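Local coordinates for monosaccharide ABC transporter substrate-binding protein, CUT2 family (Bradyrhizobium sp., PDB 4YHS), which probably captures a monosaccharide or related small solute in the periplasm and hands it to its ABC importer, at residues Ala169-Tyr174 / Lys205-Ala210; Glu185-Trp190 / Lys217-Lys222; Ile245-Gly250 / Asp272-Tyr277; Phe276-Gly281 / Met292-Asp297. All coordinates share one frame; numbering follows the deposited sequence.

Interaction 1: residues Ala169-Tyr174 / Lys205-Ala210; sequences AETGSY and KGFMDA
This is a close packing of two helices, in which A169, G172 and S173 of helix 164-178 meet G206, F207 and A210 of helix 198-211 against one face of a parallel sheet. The axes run in nearly the same direction, 27° apart, and approach to 7.0 Å, a short spacing that small residues make possible. Glycine suits both of its places here: a beta carbon on G172 would run into F207 O, and one on G206 into A169 N. Because G206 has no side chain, A169 CA lies 3.4 Å from G206 O, a CA-H...O contact. One turn on, the methyl of A210 dips to the partner backbone, its CB 3.2 Å from A169 O, and also touches S173 OG. G206 and A210 thus have the GxxxA spacing of tightly packed helices, used here within the alpha/beta lobe of a periplasmic binding protein. Toward the sheet the filler is larger. F207 has CG anti to its backbone N (chi1 -175°), which brings the ring obliquely up to helix 164-178: CD1 stands 3.6 Å from G172 CA, and CE1 meets T171 CG2 at 4.1 Å. Beyond them the ring stacks on W190, while T171 OG1 is bonded to M167 O in its own helix. On the other flank a water joins the helices, 2.9 Å from S173 OG and donating to A210 O at 2.7 Å.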
loop_
_atom_site.group_PDB
_atom_site.type_symbol
_atom_site.label_atom_id
_atom_site.label_comp_id
_atom_site.label_asym_id
_atom_site.label_seq_id
_atom_site.Cartn_x
_atom_site.Cartn_y
_atom_site.Cartn_z
ATOM N N ALA A 169 10.740 -4.903 -4.767
ATOM C CA ALA A 169 11.213 -5.435 -6.032
ATOM C C ALA A 169 11.069 -4.436 -7.178
ATOM O O ALA A 169 11.984 -4.264 -7.969
ATOM C CB ALA A 169 10.477 -6.712 -6.370
ATOM N N GLU A 170 9.928 -3.757 -7.243
ATOM C CA GLU A 170 9.694 -2.812 -8.319
ATOM C C GLU A 170 10.649 -1.634 -8.174
ATOM O O GLU A 170 11.150 -1.074 -9.179
ATOM C CB GLU A 170 8.226 -2.370 -8.329
ATOM C CG GLU A 170 7.295 -3.460 -8.850
ATOM C CD GLU A 170 7.489 -3.721 -10.344
ATOM O OE1 GLU A 170 8.016 -2.831 -11.040
ATOM O OE2 GLU A 170 7.133 -4.817 -10.813
ATOM N N THR A 171 10.944 -1.277 -6.930
ATOM C CA THR A 171 11.841 -0.156 -6.668
ATOM C C THR A 171 13.257 -0.551 -7.168
ATOM O O THR A 171 13.966 0.232 -7.835
ATOM C CB THR A 171 11.878 0.206 -5.180
ATOM O OG1 THR A 171 10.555 0.518 -4.709
ATOM C CG2 THR A 171 12.774 1.428 -4.980
ATOM N N GLY A 172 13.655 -1.761 -6.832
ATOM C CA GLY A 172 14.952 -2.272 -7.211
ATOM C C GLY A 172 15.106 -2.430 -8.721
ATOM O O GLY A 172 16.138 -2.074 -9.287
ATOM N N SER A 173 14.079 -2.960 -9.381
ATOM C CA SER A 173 14.148 -3.220 -10.835
ATOM C C SER A 173 14.266 -1.943 -11.622
ATOM O O SER A 173 14.970 -1.892 -12.623
ATOM C CB SER A 173 12.908 -3.981 -11.312
ATOM O OG SER A 173 12.943 -5.308 -10.840
ATOM N N TYR A 174 13.535 -0.923 -11.170
ATOM C CA TYR A 174 13.661 0.439 -11.693
ATOM C C TYR A 174 15.129 0.903 -11.720
ATOM O O TYR A 174 15.635 1.429 -12.721
ATOM C CB TYR A 174 12.817 1.392 -10.837
ATOM C CG TYR A 174 12.755 2.834 -11.326
ATOM C CD1 TYR A 174 11.847 3.218 -12.317
ATOM C CD2 TYR A 174 13.580 3.810 -10.788
ATOM C CE1 TYR A 174 11.772 4.553 -12.760
ATOM C CE2 TYR A 174 13.509 5.123 -11.217
ATOM C CZ TYR A 174 12.600 5.489 -12.205
ATOM O OH TYR A 174 12.569 6.810 -12.602
ATOM N N LYS A 205 14.010 -8.007 1.006
ATOM C CA LYS A 205 14.253 -9.160 0.162
ATOM C C LYS A 205 13.927 -8.856 -1.287
ATOM O O LYS A 205 14.704 -9.173 -2.183
ATOM C CB LYS A 205 13.434 -10.379 0.634
ATOM C CG LYS A 205 13.907 -10.998 1.940
ATOM C CD LYS A 205 13.189 -12.329 2.217
ATOM C CE LYS A 205 13.633 -12.956 3.539
ATOM N NZ LYS A 205 13.388 -12.057 4.723
ATOM N N GLY A 206 12.781 -8.233 -1.520
ATOM C CA GLY A 206 12.403 -7.858 -2.872
ATOM C C GLY A 206 13.401 -6.929 -3.550
ATOM O O GLY A 206 13.783 -7.142 -4.704
ATOM N N PHE A 207 13.825 -5.893 -2.834
ATOM C CA PHE A 207 14.789 -4.929 -3.361
ATOM C C PHE A 207 16.118 -5.616 -3.705
ATOM O O PHE A 207 16.673 -5.405 -4.772
ATOM C CB PHE A 207 15.012 -3.809 -2.352
ATOM C CG PHE A 207 15.890 -2.715 -2.851
ATOM C CD1 PHE A 207 15.396 -1.762 -3.720
ATOM C CD2 PHE A 207 17.218 -2.647 -2.461
ATOM C CE1 PHE A 207 16.205 -0.735 -4.205
ATOM C CE2 PHE A 207 18.040 -1.633 -2.935
ATOM C CZ PHE A 207 17.533 -0.674 -3.813
HETATM N N MSE A 208 16.600 -6.453 -2.801
HETATM C CA MSE A 208 17.891 -7.101 -2.985
HETATM C C MSE A 208 17.807 -8.106 -4.124
HETATM O O MSE A 208 18.750 -8.216 -4.910
HETATM C CB MSE A 208 18.361 -7.800 -1.705
HETATM C CG MSE A 208 18.673 -6.881 -0.545
HETATM SE SE MSE A 208 20.009 -5.488 -0.977
HETATM C CE MSE A 208 21.663 -6.580 -1.076
ATOM N N ASP A 209 16.694 -8.838 -4.210
ATOM C CA ASP A 209 16.534 -9.851 -5.251
ATOM C C ASP A 209 16.526 -9.119 -6.578
ATOM O O ASP A 209 17.165 -9.561 -7.525
ATOM C CB ASP A 209 15.247 -10.676 -5.110
ATOM C CG ASP A 209 15.274 -11.653 -3.953
ATOM O OD1 ASP A 209 16.350 -11.916 -3.369
ATOM O OD2 ASP A 209 14.178 -12.182 -3.644
ATOM N N ALA A 210 15.825 -7.990 -6.640
ATOM C CA ALA A 210 15.644 -7.301 -7.919
ATOM C C ALA A 210 16.906 -6.622 -8.467
ATOM O O ALA A 210 17.043 -6.513 -9.685
ATOM C CB ALA A 210 14.485 -6.266 -7.811
HETATM O O HOH W 1 15.223 -6.896 -11.589
#

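Interaction 2: residues Glu185-Trp190 / Lys217-Lys222; sequences EVVVGW and KVLEPK
W190 lies beside V218 and P221, and its side chain can be followed outward from the strand. CB touches V218 CG1 at 3.6 Å; with CG anti to the backbone N (chi1 176°), the indole runs alongside that valine, and CD1 comes 4.1 Å from P221 CB. Further out NE1 donates to N204 OD1, so the buried polar atom is satisfied, and the far end of the ring system, CH2, reaches F276. A broad, flat residue suits this buried place, and its one N-H has a partner in N204. The backbones form the parallel ladder of a beta-alpha-beta unit, strand 186-191 to strand 216-218 by way of helix 198-211. K217 N donates to V186 O at 2.9 Å, V188 N to K217 O at 2.8 Å, and L219 N to V188 O at 3.0 Å, all nearly straight. V188 and V218 turn to the helix side, where F207 packs on them. V187, on the opposite face, meets L219, just past the strand, through V187 CG1 to L219 CG at 3.6 Å. Past L219 the chains part around a water that accepts from W190 N and donates to E220 O, and they rejoin where K222 N donates to W190 O at 3.1 Å.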
loop_
_atom_site.group_PDB
_atom_site.type_symbol
_atom_site.label_atom_id
_atom_site.label_comp_id
_atom_site.label_asym_id
_atom_site.label_seq_id
_atom_site.Cartn_x
_atom_site.Cartn_y
_atom_site.Cartn_z
ATOM N N GLU A 185 29.853 0.642 -11.863
ATOM C CA GLU A 185 29.270 0.384 -10.542
ATOM C C GLU A 185 28.733 1.693 -9.952
ATOM O O GLU A 185 29.398 2.726 -10.045
ATOM C CB GLU A 185 30.311 -0.250 -9.596
ATOM C CG GLU A 185 29.819 -0.394 -8.137
ATOM C CD GLU A 185 30.721 -1.280 -7.269
ATOM O OE1 GLU A 185 31.697 -1.828 -7.805
ATOM O OE2 GLU A 185 30.454 -1.436 -6.047
ATOM N N VAL A 186 27.528 1.647 -9.371
ATOM C CA VAL A 186 26.933 2.779 -8.658
ATOM C C VAL A 186 26.479 2.301 -7.306
ATOM O O VAL A 186 26.012 1.170 -7.171
ATOM C CB VAL A 186 25.736 3.415 -9.407
ATOM C CG1 VAL A 186 26.194 4.032 -10.722
ATOM C CG2 VAL A 186 24.620 2.383 -9.646
ATOM N N VAL A 187 26.637 3.156 -6.301
ATOM C CA VAL A 187 26.407 2.755 -4.913
ATOM C C VAL A 187 25.064 3.241 -4.426
ATOM O O VAL A 187 24.726 4.415 -4.594
ATOM C CB VAL A 187 27.535 3.300 -4.001
ATOM C CG1 VAL A 187 27.274 2.965 -2.543
ATOM C CG2 VAL A 187 28.874 2.751 -4.463
ATOM N N VAL A 188 24.273 2.328 -3.856
ATOM C CA VAL A 188 22.990 2.699 -3.270
ATOM C C VAL A 188 23.059 2.601 -1.753
ATOM O O VAL A 188 23.415 1.556 -1.217
ATOM C CB VAL A 188 21.840 1.782 -3.737
ATOM C CG1 VAL A 188 20.549 2.157 -3.028
ATOM C CG2 VAL A 188 21.676 1.831 -5.278
ATOM N N GLY A 189 22.652 3.669 -1.074
ATOM C CA GLY A 189 22.429 3.627 0.359
ATOM C C GLY A 189 20.983 3.216 0.541
ATOM O O GLY A 189 20.118 3.809 -0.056
ATOM N N TRP A 190 20.756 2.171 1.330
ATOM C CA TRP A 190 19.446 1.510 1.464
ATOM C C TRP A 190 19.008 1.559 2.929
ATOM O O TRP A 190 19.750 1.120 3.822
ATOM C CB TRP A 190 19.566 0.086 0.926
ATOM C CG TRP A 190 18.346 -0.815 1.051
ATOM C CD1 TRP A 190 18.321 -2.025 1.641
ATOM C CD2 TRP A 190 17.014 -0.584 0.555
ATOM N NE1 TRP A 190 17.071 -2.576 1.567
ATOM C CE2 TRP A 190 16.246 -1.715 0.900
ATOM C CE3 TRP A 190 16.404 0.454 -0.140
ATOM C CZ2 TRP A 190 14.899 -1.836 0.570
ATOM C CZ3 TRP A 190 15.059 0.341 -0.465
ATOM C CH2 TRP A 190 14.326 -0.784 -0.116
ATOM N N LYS A 217 25.582 -1.620 -6.568
ATOM C CA LYS A 217 26.122 -2.126 -5.316
ATOM C C LYS A 217 25.286 -1.512 -4.187
ATOM O O LYS A 217 25.167 -0.295 -4.100
ATOM C CB LYS A 217 27.606 -1.771 -5.183
ATOM C CG LYS A 217 28.183 -1.912 -3.749
ATOM C CD LYS A 217 28.137 -3.340 -3.215
ATOM C CE LYS A 217 28.456 -3.403 -1.729
ATOM N NZ LYS A 217 28.301 -4.790 -1.172
ATOM N N VAL A 218 24.709 -2.358 -3.338
ATOM C CA VAL A 218 23.948 -1.879 -2.197
ATOM C C VAL A 218 24.803 -1.942 -0.930
ATOM O O VAL A 218 25.414 -2.974 -0.606
ATOM C CB VAL A 218 22.659 -2.694 -2.010
ATOM C CG1 VAL A 218 21.792 -2.063 -0.993
ATOM C CG2 VAL A 218 21.908 -2.792 -3.297
ATOM N N LEU A 219 24.883 -0.820 -0.224
ATOM C CA LEU A 219 25.616 -0.795 1.038
ATOM C C LEU A 219 24.862 -1.661 2.021
ATOM O O LEU A 219 23.693 -1.953 1.796
ATOM C CB LEU A 219 25.743 0.625 1.569
ATOM C CG LEU A 219 26.580 1.575 0.717
ATOM C CD1 LEU A 219 26.551 2.997 1.300
ATOM C CD2 LEU A 219 28.001 1.073 0.588
ATOM N N GLU A 220 25.512 -2.070 3.106
ATOM C CA GLU A 220 24.801 -2.832 4.113
ATOM C C GLU A 220 23.581 -2.001 4.545
ATOM O O GLU A 220 23.676 -0.777 4.696
ATOM C CB GLU A 220 25.701 -3.175 5.308
ATOM C CG GLU A 220 26.897 -4.082 4.963
ATOM C CD GLU A 220 26.512 -5.530 4.593
ATOM O OE1 GLU A 220 25.377 -5.786 4.129
ATOM O OE2 GLU A 220 27.369 -6.423 4.773
ATOM N N PRO A 221 22.429 -2.657 4.709
ATOM C CA PRO A 221 21.204 -1.962 5.114
ATOM C C PRO A 221 21.339 -1.271 6.455
ATOM O O PRO A 221 21.914 -1.835 7.400
ATOM C CB PRO A 221 20.171 -3.088 5.181
ATOM C CG PRO A 221 20.960 -4.329 5.338
ATOM C CD PRO A 221 22.179 -4.099 4.511
ATOM N N LYS A 222 20.794 -0.061 6.520
ATOM C CA LYS A 222 20.755 0.727 7.735
ATOM C C LYS A 222 19.305 0.836 8.141
ATOM O O LYS A 222 18.545 1.599 7.556
ATOM C CB LYS A 222 21.386 2.112 7.518
ATOM C CG LYS A 222 22.879 2.079 7.300
ATOM C CD LYS A 222 23.616 1.734 8.582
ATOM C CE LYS A 222 24.995 1.181 8.249
ATOM N NZ LYS A 222 25.760 0.913 9.460
HETATM O O HOH W 2 22.617 1.191 3.362
#

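Interaction 3: residues Ile245-Gly250 / Asp272-Tyr277; sequences IRYVAG and DLLAFY
R246 grips D272 at the start of two parallel strands, 247-250 and 272-275, which helix 252-264 links in a beta-alpha-beta crossover of this Rossmann-like lobe. The inner part is tight. V248 N and L274 N bond to D272 O and V248 O, and the ladder ends with G250 O accepting from F276 N. On the face toward helix 252-264, V248 CB packs 3.7 Å from L273 CD2. On the other face, Y247 CD1 touches both D272 CB and L274 CD1, the latter at 3.6 Å, while its hydroxyl bonds to H179. The outer end, partly exposed, is held by charge. R246 NH1 donates to D272 OD2 at 2.7 Å, with the oxygen in the guanidinium plane but approached on its anti side, 24° out of the carboxylate plane; NH2 adds a weak bond to the same oxygen. With CG anti to the backbone N (chi1 179°), R246 sets CG 3.6 Å above the Y247 ring, offset toward its rim; the bend at chi2 then turns the chain on toward D272. A serine in place of R246 would probably leave the D272 carboxylate without its charged mate and that rim of the Y247 ring less covered. Glycine suits position 250, whose phi of 167° is awkward for a side chain, and there the carbonyl that accepts from F276 N also meets that residue's ring: F276 CD2 lies 3.2 Å from G250 O.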
loop_
_atom_site.group_PDB
_atom_site.type_symbol
_atom_site.label_atom_id
_atom_site.label_comp_id
_atom_site.label_asym_id
_atom_site.label_seq_id
_atom_site.Cartn_x
_atom_site.Cartn_y
_atom_site.Cartn_z
ATOM N N ILE A 245 28.140 7.980 -2.807
ATOM C CA ILE A 245 26.829 7.342 -2.934
ATOM C C ILE A 245 26.113 8.010 -4.091
ATOM O O ILE A 245 26.181 9.230 -4.214
ATOM C CB ILE A 245 25.975 7.475 -1.661
ATOM C CG1 ILE A 245 26.455 6.517 -0.582
ATOM C CG2 ILE A 245 24.523 7.108 -1.933
ATOM C CD1 ILE A 245 25.791 6.764 0.769
ATOM N N ARG A 246 25.459 7.222 -4.943
ATOM C CA ARG A 246 24.709 7.773 -6.086
ATOM C C ARG A 246 23.198 7.856 -5.792
ATOM O O ARG A 246 22.514 8.773 -6.251
ATOM C CB ARG A 246 24.974 6.914 -7.324
ATOM C CG ARG A 246 24.244 7.370 -8.569
ATOM C CD ARG A 246 24.687 8.764 -9.002
ATOM N NE ARG A 246 23.923 9.192 -10.171
ATOM C CZ ARG A 246 22.722 9.756 -10.119
ATOM N NH1 ARG A 246 22.130 9.989 -8.947
ATOM N NH2 ARG A 246 22.114 10.088 -11.249
ATOM N N TYR A 247 22.683 6.895 -5.028
ATOM C CA TYR A 247 21.264 6.880 -4.653
ATOM C C TYR A 247 21.072 6.642 -3.178
ATOM O O TYR A 247 21.793 5.852 -2.577
ATOM C CB TYR A 247 20.479 5.791 -5.382
ATOM C CG TYR A 247 20.497 5.915 -6.868
ATOM C CD1 TYR A 247 19.678 6.814 -7.510
ATOM C CD2 TYR A 247 21.351 5.131 -7.627
ATOM C CE1 TYR A 247 19.688 6.935 -8.875
ATOM C CE2 TYR A 247 21.383 5.244 -9.012
ATOM C CZ TYR A 247 20.526 6.152 -9.623
ATOM O OH TYR A 247 20.513 6.306 -10.982
ATOM N N VAL A 248 20.069 7.321 -2.630
ATOM C CA VAL A 248 19.578 7.085 -1.287
ATOM C C VAL A 248 18.162 6.554 -1.440
ATOM O O VAL A 248 17.281 7.253 -1.950
ATOM C CB VAL A 248 19.602 8.364 -0.445
ATOM C CG1 VAL A 248 18.755 8.232 0.832
ATOM C CG2 VAL A 248 21.039 8.727 -0.127
ATOM N N ALA A 249 17.965 5.299 -1.074
ATOM C CA ALA A 249 16.661 4.672 -1.220
ATOM C C ALA A 249 16.235 4.069 0.091
ATOM O O ALA A 249 17.056 3.532 0.838
ATOM C CB ALA A 249 16.678 3.601 -2.287
ATOM N N GLY A 250 14.932 4.113 0.350
ATOM C CA GLY A 250 14.433 3.488 1.565
ATOM C C GLY A 250 13.003 3.895 1.852
ATOM O O GLY A 250 12.218 4.067 0.925
ATOM N N ASP A 272 20.417 10.973 -6.054
ATOM C CA ASP A 272 18.978 10.874 -6.221
ATOM C C ASP A 272 18.297 10.056 -5.139
ATOM O O ASP A 272 18.883 9.124 -4.559
ATOM C CB ASP A 272 18.655 10.284 -7.588
ATOM C CG ASP A 272 18.829 11.293 -8.690
ATOM O OD1 ASP A 272 18.032 12.229 -8.726
ATOM O OD2 ASP A 272 19.771 11.160 -9.492
ATOM N N LEU A 273 17.055 10.434 -4.860
ATOM C CA LEU A 273 16.293 9.842 -3.759
ATOM C C LEU A 273 15.177 8.953 -4.270
ATOM O O LEU A 273 14.483 9.300 -5.229
ATOM C CB LEU A 273 15.738 10.938 -2.867
ATOM C CG LEU A 273 16.757 11.997 -2.458
ATOM C CD1 LEU A 273 16.089 13.111 -1.670
ATOM C CD2 LEU A 273 17.866 11.358 -1.612
ATOM N N LEU A 274 14.985 7.812 -3.612
ATOM C CA LEU A 274 13.859 6.954 -3.942
ATOM C C LEU A 274 13.233 6.446 -2.668
ATOM O O LEU A 274 13.924 6.298 -1.650
ATOM C CB LEU A 274 14.300 5.781 -4.831
ATOM C CG LEU A 274 14.765 6.014 -6.270
ATOM C CD1 LEU A 274 16.260 6.286 -6.346
ATOM C CD2 LEU A 274 14.410 4.794 -7.087
ATOM N N ALA A 275 11.916 6.214 -2.714
ATOM C CA ALA A 275 11.206 5.546 -1.634
ATOM C C ALA A 275 10.637 4.232 -2.184
ATOM O O ALA A 275 10.433 4.118 -3.404
ATOM C CB ALA A 275 10.085 6.440 -1.070
ATOM N N PHE A 276 10.391 3.241 -1.320
ATOM C CA PHE A 276 9.742 2.012 -1.797
ATOM C C PHE A 276 8.248 1.981 -1.459
ATOM O O PHE A 276 7.591 0.944 -1.615
ATOM C CB PHE A 276 10.441 0.730 -1.282
ATOM C CG PHE A 276 10.423 0.532 0.212
ATOM C CD1 PHE A 276 9.389 -0.164 0.831
ATOM C CD2 PHE A 276 11.493 0.959 0.983
ATOM C CE1 PHE A 276 9.398 -0.391 2.219
ATOM C CE2 PHE A 276 11.519 0.720 2.345
ATOM C CZ PHE A 276 10.470 0.053 2.969
ATOM N N TYR A 277 7.707 3.144 -1.125
ATOM C CA TYR A 277 6.249 3.276 -1.015
ATOM C C TYR A 277 5.839 4.766 -1.120
ATOM O O TYR A 277 6.689 5.675 -1.152
ATOM C CB TYR A 277 5.728 2.587 0.283
ATOM C CG TYR A 277 6.154 3.161 1.612
ATOM C CD1 TYR A 277 5.389 4.149 2.246
ATOM C CD2 TYR A 277 7.281 2.692 2.268
ATOM C CE1 TYR A 277 5.757 4.667 3.457
ATOM C CE2 TYR A 277 7.671 3.223 3.484
ATOM C CZ TYR A 277 6.903 4.196 4.083
ATOM O OH TYR A 277 7.288 4.730 5.288
#

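Interaction 4: residues Phe276-Gly281 / Met292-Asp297; sequences FYMTPG and MAAPAD
F276, Y277 and M278 pass A294, P295 and A296 at alpha-carbon spacings close to those of strands, 5.4 Å from Y277 CA to P295 CA, yet the backbones are not hydrogen-bonded. F276 has left the extended form (psi 17°), and P295 has no N-H to offer. Three carbonyl oxygens buried here, F276 O, Y277 O and P295 O, have no partner in the model. Carbon packs on them instead: P295 CG lies 3.1 Å from F276 O, and P295 CD 3.5 Å from F276 C. A glycine in place of P295 would probably open a gap beneath the F276 carbonyl and leave the strand backbone freer to turn. M278, a selenomethionine in this crystal, brings its flexible chain to the P295 carbonyl. CB rests 3.6 Å from P295 O, and bends at chi2 (64°) and chi3 (61°) bring CE back to A294 CB at 4.0 Å and A296 CB at 4.4 Å. Alanines leave room for this hook. Y277 turns away, and its side chain comes about 3 Å from a bound Bis-Tris, which may mark the solute pocket. T171 of helix 164-178 touches F276 and P295, strand 322-331 lies against M278 through V330, and T279 caps helix 280-287.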
loop_
_atom_site.group_PDB
_atom_site.type_symbol
_atom_site.label_atom_id
_atom_site.label_comp_id
_atom_site.label_asym_id
_atom_site.label_seq_id
_atom_site.Cartn_x
_atom_site.Cartn_y
_atom_site.Cartn_z
ATOM N N PHE A 276 10.391 3.241 -1.320
ATOM C CA PHE A 276 9.742 2.012 -1.797
ATOM C C PHE A 276 8.248 1.981 -1.459
ATOM O O PHE A 276 7.591 0.944 -1.615
ATOM C CB PHE A 276 10.441 0.730 -1.282
ATOM C CG PHE A 276 10.423 0.532 0.212
ATOM C CD1 PHE A 276 9.389 -0.164 0.831
ATOM C CD2 PHE A 276 11.493 0.959 0.983
ATOM C CE1 PHE A 276 9.398 -0.391 2.219
ATOM C CE2 PHE A 276 11.519 0.720 2.345
ATOM C CZ PHE A 276 10.470 0.053 2.969
ATOM N N TYR A 277 7.707 3.144 -1.125
ATOM C CA TYR A 277 6.249 3.276 -1.015
ATOM C C TYR A 277 5.839 4.766 -1.120
ATOM O O TYR A 277 6.689 5.675 -1.152
ATOM C CB TYR A 277 5.728 2.587 0.283
ATOM C CG TYR A 277 6.154 3.161 1.612
ATOM C CD1 TYR A 277 5.389 4.149 2.246
ATOM C CD2 TYR A 277 7.281 2.692 2.268
ATOM C CE1 TYR A 277 5.757 4.667 3.457
ATOM C CE2 TYR A 277 7.671 3.223 3.484
ATOM C CZ TYR A 277 6.903 4.196 4.083
ATOM O OH TYR A 277 7.288 4.730 5.288
HETATM N N MSE A 278 4.530 5.011 -1.243
HETATM C CA MSE A 278 4.025 6.332 -1.625
HETATM C C MSE A 278 3.353 7.071 -0.478
HETATM O O MSE A 278 2.588 6.466 0.284
HETATM C CB MSE A 278 3.017 6.178 -2.774
HETATM C CG MSE A 278 2.445 7.474 -3.289
HETATM SE SE MSE A 278 3.832 8.635 -4.100
HETATM C CE MSE A 278 4.429 7.473 -5.548
ATOM N N THR A 279 3.650 8.370 -0.382
ATOM C CA THR A 279 3.060 9.289 0.615
ATOM C C THR A 279 2.857 10.628 -0.068
ATOM O O THR A 279 3.457 10.865 -1.112
ATOM C CB THR A 279 3.948 9.534 1.806
ATOM O OG1 THR A 279 5.134 10.186 1.359
ATOM C CG2 THR A 279 4.297 8.236 2.543
ATOM N N PRO A 280 2.041 11.518 0.520
ATOM C CA PRO A 280 1.937 12.845 -0.100
ATOM C C PRO A 280 3.287 13.584 -0.192
ATOM O O PRO A 280 3.527 14.263 -1.199
ATOM C CB PRO A 280 0.943 13.574 0.816
ATOM C CG PRO A 280 0.062 12.478 1.326
ATOM C CD PRO A 280 1.028 11.327 1.571
ATOM N N GLY A 281 4.136 13.455 0.819
ATOM C CA GLY A 281 5.439 14.106 0.822
ATOM C C GLY A 281 6.332 13.578 -0.298
ATOM O O GLY A 281 7.012 14.334 -0.984
HETATM N N MSE A 292 13.312 11.210 -6.913
HETATM C CA MSE A 292 13.274 10.654 -8.264
HETATM C C MSE A 292 12.073 9.755 -8.530
HETATM O O MSE A 292 11.439 9.838 -9.604
HETATM C CB MSE A 292 14.534 9.849 -8.567
HETATM C CG MSE A 292 14.470 9.132 -9.935
HETATM SE SE MSE A 292 16.234 8.306 -10.271
HETATM C CE MSE A 292 16.951 9.736 -11.315
ATOM N N ALA A 293 11.786 8.854 -7.599
ATOM C CA ALA A 293 10.788 7.806 -7.871
ATOM C C ALA A 293 10.324 7.076 -6.625
ATOM O O ALA A 293 11.053 7.005 -5.629
ATOM C CB ALA A 293 11.370 6.784 -8.852
ATOM N N ALA A 294 9.132 6.483 -6.715
ATOM C CA ALA A 294 8.606 5.578 -5.698
ATOM C C ALA A 294 7.477 4.749 -6.330
ATOM O O ALA A 294 6.777 5.246 -7.188
ATOM C CB ALA A 294 8.070 6.360 -4.479
ATOM N N PRO A 295 7.289 3.504 -5.878
ATOM C CA PRO A 295 6.149 2.707 -6.353
ATOM C C PRO A 295 4.843 3.159 -5.714
ATOM O O PRO A 295 4.846 3.670 -4.588
ATOM C CB PRO A 295 6.485 1.300 -5.900
ATOM C CG PRO A 295 7.258 1.488 -4.653
ATOM C CD PRO A 295 8.101 2.751 -4.894
ATOM N N ALA A 296 3.742 2.947 -6.423
ATOM C CA ALA A 296 2.429 3.198 -5.849
ATOM C C ALA A 296 1.676 1.888 -5.784
ATOM O O ALA A 296 1.669 1.141 -6.763
ATOM C CB ALA A 296 1.678 4.213 -6.666
ATOM N N ASP A 297 1.030 1.630 -4.658
ATOM C CA ASP A 297 0.181 0.420 -4.516
ATOM C C ASP A 297 -1.285 0.722 -4.763
ATOM O O ASP A 297 -2.142 -0.165 -4.638
ATOM C CB ASP A 297 0.353 -0.248 -3.145
ATOM C CG ASP A 297 -0.298 0.516 -1.994
ATOM O OD1 ASP A 297 -0.592 1.707 -2.131
ATOM O OD2 ASP A 297 -0.453 -0.093 -0.926
#

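Following the chain, helix 164-178 opens interaction 1, but strand 186-191 starts interaction 2 before helix 198-211 closes the first; strand 216-218 then closes the second, so the two loops cross. Both lie on the same part of the lobe, F207 filling the layer between helices and sheet. Interaction 3 follows in series, and extends that sheet: strand 247-250 pairs with strand 186-191 through G189, and strand 272-275 takes the far edge. Interaction 4 starts on F276 and Y277, where interaction 3 ends, and closes over a short loop containing helix 280-287. Its strand 293-296 belongs to the larger mixed sheet, yet A293 O also lies 3.1 Å from A275 N, a probable hydrogen bond linking the two sheets.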